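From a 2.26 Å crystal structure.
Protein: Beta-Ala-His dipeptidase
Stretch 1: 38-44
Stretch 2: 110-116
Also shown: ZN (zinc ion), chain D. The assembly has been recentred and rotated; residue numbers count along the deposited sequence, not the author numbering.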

ATOM      1  N   GLU A  38      12.967 -13.267   3.414  1.00 34.50           N
ATOM      2  CA  GLU A  38      13.267 -11.927   2.935  1.00 35.13           C
ATOM      3  C   GLU A  38      12.775 -11.710   1.507  1.00 35.07           C
ATOM      4  O   GLU A  38      13.570 -11.575   0.565  1.00 35.63           O
ATOM      5  CB  GLU A  38      14.755 -11.661   3.109  1.00 35.11           C
ATOM      6  CG  GLU A  38      15.133 -11.857   4.576  1.00 35.97           C
ATOM      7  CD  GLU A  38      16.562 -11.461   4.900  1.00 39.10           C
ATOM      8  OE1 GLU A  38      17.189 -10.747   4.080  1.00 40.85           O
ATOM      9  OE2 GLU A  38      17.050 -11.847   5.989  1.00 38.35           O
ATOM     10  N   SER A  39      11.442 -11.654   1.373  1.00 34.88           N
ATOM     11  CA  SER A  39      10.750 -11.663   0.068  1.00 34.31           C
ATOM     12  C   SER A  39      10.731 -10.295  -0.630  1.00 34.04           C
ATOM     13  O   SER A  39       9.697  -9.799  -1.086  1.00 32.24           O
ATOM     14  CB  SER A  39       9.335 -12.228   0.229  1.00 34.42           C
ATOM     15  OG  SER A  39       8.657 -11.602   1.306  1.00 33.42           O
ATOM     16  N   ASP A  40      11.916  -9.718  -0.744  1.00 34.75           N
ATOM     17  CA  ASP A  40      12.101  -8.359  -1.260  1.00 35.63           C
ATOM     18  C   ASP A  40      11.995  -8.378  -2.805  1.00 36.30           C
ATOM     19  O   ASP A  40      12.856  -8.950  -3.492  1.00 36.96           O
ATOM     20  CB  ASP A  40      13.463  -7.881  -0.741  1.00 35.46           C
ATOM     21  CG  ASP A  40      13.858  -6.494  -1.211  1.00 36.30           C
ATOM     22  OD1 ASP A  40      13.335  -6.001  -2.221  1.00 36.14           O
ATOM     23  OD2 ASP A  40      14.755  -5.911  -0.554  1.00 37.66           O
ATOM     24  N   SER A  41      10.931  -7.776  -3.341  1.00 36.97           N
ATOM     25  CA  SER A  41      10.679  -7.744  -4.793  1.00 37.40           C
ATOM     26  C   SER A  41      11.308  -6.556  -5.522  1.00 38.16           C
ATOM     27  O   SER A  41      11.306  -6.516  -6.750  1.00 38.13           O
ATOM     28  CB  SER A  41       9.182  -7.723  -5.074  1.00 37.22           C
ATOM     29  OG  SER A  41       8.594  -6.546  -4.530  1.00 37.36           O
ATOM     30  N   VAL A  42      11.814  -5.585  -4.765  1.00 39.11           N
ATOM     31  CA  VAL A  42      12.206  -4.291  -5.321  1.00 39.82           C
ATOM     32  C   VAL A  42      13.686  -4.328  -5.754  1.00 40.70           C
ATOM     33  O   VAL A  42      14.049  -3.706  -6.748  1.00 40.86           O
ATOM     34  CB  VAL A  42      11.876  -3.115  -4.321  1.00 40.21           C
ATOM     35  CG1 VAL A  42      12.529  -1.789  -4.736  1.00 39.54           C
ATOM     36  CG2 VAL A  42      10.372  -2.929  -4.173  1.00 38.72           C
ATOM     37  N   GLN A  43      14.517  -5.062  -5.007  1.00 41.07           N
ATOM     38  CA  GLN A  43      15.918  -5.268  -5.351  1.00 41.83           C
ATOM     39  C   GLN A  43      16.068  -6.332  -6.447  1.00 41.97           C
ATOM     40  O   GLN A  43      15.616  -7.477  -6.283  1.00 42.03           O
ATOM     41  CB  GLN A  43      16.786  -5.583  -4.110  1.00 41.25           C
ATOM     42  CG  GLN A  43      16.820  -4.434  -3.059  1.00 42.29           C
ATOM     43  CD  GLN A  43      17.839  -4.660  -1.927  1.00 43.50           C
ATOM     44  OE1 GLN A  43      19.061  -4.566  -2.130  1.00 45.42           O
ATOM     45  NE2 GLN A  43      17.335  -4.964  -0.727  1.00 43.87           N
ATOM     46  N   PRO A  44      16.703  -5.946  -7.578  1.00 42.43           N
ATOM     47  CA  PRO A  44      16.997  -6.860  -8.683  1.00 42.79           C
ATOM     48  C   PRO A  44      18.226  -7.713  -8.360  1.00 42.80           C
ATOM     49  O   PRO A  44      19.238  -7.645  -9.074  1.00 43.16           O
ATOM     50  CB  PRO A  44      17.295  -5.914  -9.850  1.00 43.13           C
ATOM     51  CG  PRO A  44      17.855  -4.654  -9.183  1.00 43.32           C
ATOM     52  CD  PRO A  44      17.210  -4.573  -7.826  1.00 42.32           C
ATOM     53  N   HIS A 110      -0.552  -9.693  -0.945  1.00 30.72           N
ATOM     54  CA  HIS A 110       0.804  -9.828  -1.534  1.00 30.78           C
ATOM     55  C   HIS A 110       1.808 -10.212  -0.471  1.00 30.89           C
ATOM     56  O   HIS A 110       1.701  -9.773   0.686  1.00 30.93           O
ATOM     57  CB  HIS A 110       1.261  -8.564  -2.292  1.00 30.00           C
ATOM     58  CG  HIS A 110       1.500  -7.361  -1.414  1.00 29.64           C
ATOM     59  ND1 HIS A 110       2.727  -7.076  -0.845  1.00 29.53           N
ATOM     60  CD2 HIS A 110       0.673  -6.360  -1.028  1.00 26.20           C
ATOM     61  CE1 HIS A 110       2.644  -5.961  -0.141  1.00 25.97           C
ATOM     62  NE2 HIS A 110       1.408  -5.505  -0.237  1.00 26.12           N
ATOM     63  N   LEU A 111       2.758 -11.060  -0.856  1.00 31.26           N
ATOM     64  CA  LEU A 111       3.761 -11.576   0.091  1.00 31.81           C
ATOM     65  C   LEU A 111       5.185 -11.071  -0.180  1.00 32.21           C
ATOM     66  O   LEU A 111       6.130 -11.468   0.499  1.00 32.52           O
ATOM     67  CB  LEU A 111       3.687 -13.100   0.181  1.00 31.60           C
ATOM     68  CG  LEU A 111       2.392 -13.568   0.867  1.00 31.88           C
ATOM     69  CD1 LEU A 111       2.281 -15.063   0.728  1.00 32.89           C
ATOM     70  CD2 LEU A 111       2.366 -13.187   2.338  1.00 28.18           C
ATOM     71  N   ASP A 112       5.317 -10.154  -1.138  1.00 32.20           N
ATOM     72  CA  ASP A 112       6.541  -9.363  -1.273  1.00 32.77           C
ATOM     73  C   ASP A 112       6.513  -8.138  -0.359  1.00 32.48           C
ATOM     74  O   ASP A 112       5.441  -7.601  -0.037  1.00 31.74           O
ATOM     75  CB  ASP A 112       6.781  -8.923  -2.730  1.00 33.09           C
ATOM     76  CG  ASP A 112       5.688  -8.026  -3.252  1.00 34.59           C
ATOM     77  OD1 ASP A 112       4.487  -8.377  -3.078  1.00 37.33           O
ATOM     78  OD2 ASP A 112       6.020  -6.959  -3.824  1.00 36.16           O
ATOM     79  N   VAL A 113       7.716  -7.714   0.039  1.00 32.16           N
ATOM     80  CA  VAL A 113       7.922  -6.587   0.952  1.00 31.74           C
ATOM     81  C   VAL A 113       8.866  -5.521   0.316  1.00 32.83           C
ATOM     82  O   VAL A 113       9.635  -5.814  -0.641  1.00 32.35           O
ATOM     83  CB  VAL A 113       8.472  -7.080   2.337  1.00 31.49           C
ATOM     84  CG1 VAL A 113       7.455  -7.973   3.047  1.00 28.96           C
ATOM     85  CG2 VAL A 113       9.779  -7.829   2.155  1.00 29.66           C
ATOM     86  N   GLN A 114       8.752  -4.291   0.830  1.00 33.03           N
ATOM     87  CA  GLN A 114       9.689  -3.197   0.586  1.00 33.62           C
ATOM     88  C   GLN A 114      11.046  -3.570   1.191  1.00 34.60           C
ATOM     89  O   GLN A 114      11.085  -4.257   2.219  1.00 34.38           O
ATOM     90  CB  GLN A 114       9.178  -1.903   1.237  1.00 33.35           C
ATOM     91  CG  GLN A 114       8.071  -1.188   0.447  1.00 35.34           C
ATOM     92  CD  GLN A 114       8.595  -0.514  -0.841  1.00 38.42           C
ATOM     93  OE1 GLN A 114       9.638   0.133  -0.829  1.00 39.60           O
ATOM     94  NE2 GLN A 114       7.875  -0.677  -1.939  1.00 37.39           N
ATOM     95  N   PRO A 115      12.159  -3.122   0.568  1.00 35.21           N
ATOM     96  CA  PRO A 115      13.486  -3.372   1.138  1.00 36.42           C
ATOM     97  C   PRO A 115      13.588  -2.895   2.589  1.00 37.74           C
ATOM     98  O   PRO A 115      12.907  -1.955   2.990  1.00 37.75           O
ATOM     99  CB  PRO A 115      14.414  -2.531   0.260  1.00 36.05           C
ATOM    100  CG  PRO A 115      13.719  -2.450  -1.059  1.00 34.96           C
ATOM    101  CD  PRO A 115      12.238  -2.357  -0.690  1.00 35.60           C
ATOM    102  N   ALA A 116      14.427  -3.559   3.368  1.00 39.34           N
ATOM    103  CA  ALA A 116      14.710  -3.144   4.718  1.00 41.23           C
ATOM    104  C   ALA A 116      16.178  -3.367   5.005  1.00 43.27           C
ATOM    105  O   ALA A 116      16.673  -4.507   5.047  1.00 43.57           O
ATOM    106  CB  ALA A 116      13.857  -3.915   5.697  1.00 40.80           C
TER
HETATM  107 ZN    ZN D2002       0.852  -3.829   0.611  1.00 30.29          ZN
HETATM  108  O   HOH W   1      15.407  -6.100   2.068  1.00 33.14           O

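Two irregular segments of a chain can be held together with very little regular pairing, provided that polar side chains take over the work that a sheet would give to its backbone. The contact between residues 38-44 and 110-116 of this dipeptidase illustrates the principle. It buries 410 Å² in all, and the residues most covered are Pro115, Ser39 and Val113.

Ser39 meets the opposing segment with both its backbone and its side chain. Its carbonyl oxygen accepts a hydrogen bond from the backbone amide of Val113, with N of Val113 3.1 Å from O of Ser39 and an angle of 158° at the hydrogen. The same Ser39 O lies 3.2 Å from CA of Asp112, a CA-H...O contact that adds to the approach. The side chain of Ser39, whose CA-to-CB bond points toward the other segment, adopts the p rotamer and donates from OG to the carbonyl O of Leu111 at 2.7 Å. Ser39 thus engages three consecutive residues.

Val113 answers from the other side. Its backbone forms a single beta bridge with that of Asp40, the CA atoms of the two residues being 5.0 Å apart. Beyond the hydrogen bond from its amide N to O of Ser39, Val113 offers its carbonyl O to CA of Asp40 at 3.6 Å in a nearly straight CA-H...O contact, with 161° at the hydrogen. No ladder develops from this bridge; instead, the next polar link is made by side chains, as OG of Ser41 donates to OD2 of Asp112 at 2.7 Å.

Pro115 is covered chiefly by packing, as suits a residue with no amide hydrogen to donate. Its CD comes within 3.7 Å of CB of Val42, an apolar contact, while NE2 of Gln43 approaches its CB at 3.9 Å. Asp40 also reaches this proline, with OD2 3.3 Å from CA of Pro115, although its CA-to-CB bond points sideways.

The position of that carboxylate is well supported. OD1 of Asp40 accepts from the backbone N of Val42 at 3.0 Å and from N of Gln43 at 3.2 Å, bracing the turn of its own segment, and OD2 accepts from NE2 of Gln43 at 2.8 Å. A water then extends the contact beyond Pro115: it donates to OD2 of Asp40 at 2.7 Å and accepts from N of Ala116 at 3.0 Å. One backbone bridge, flanked by serine hydroxyls and a carboxylate, therefore serves where a longer strand pairing is absent.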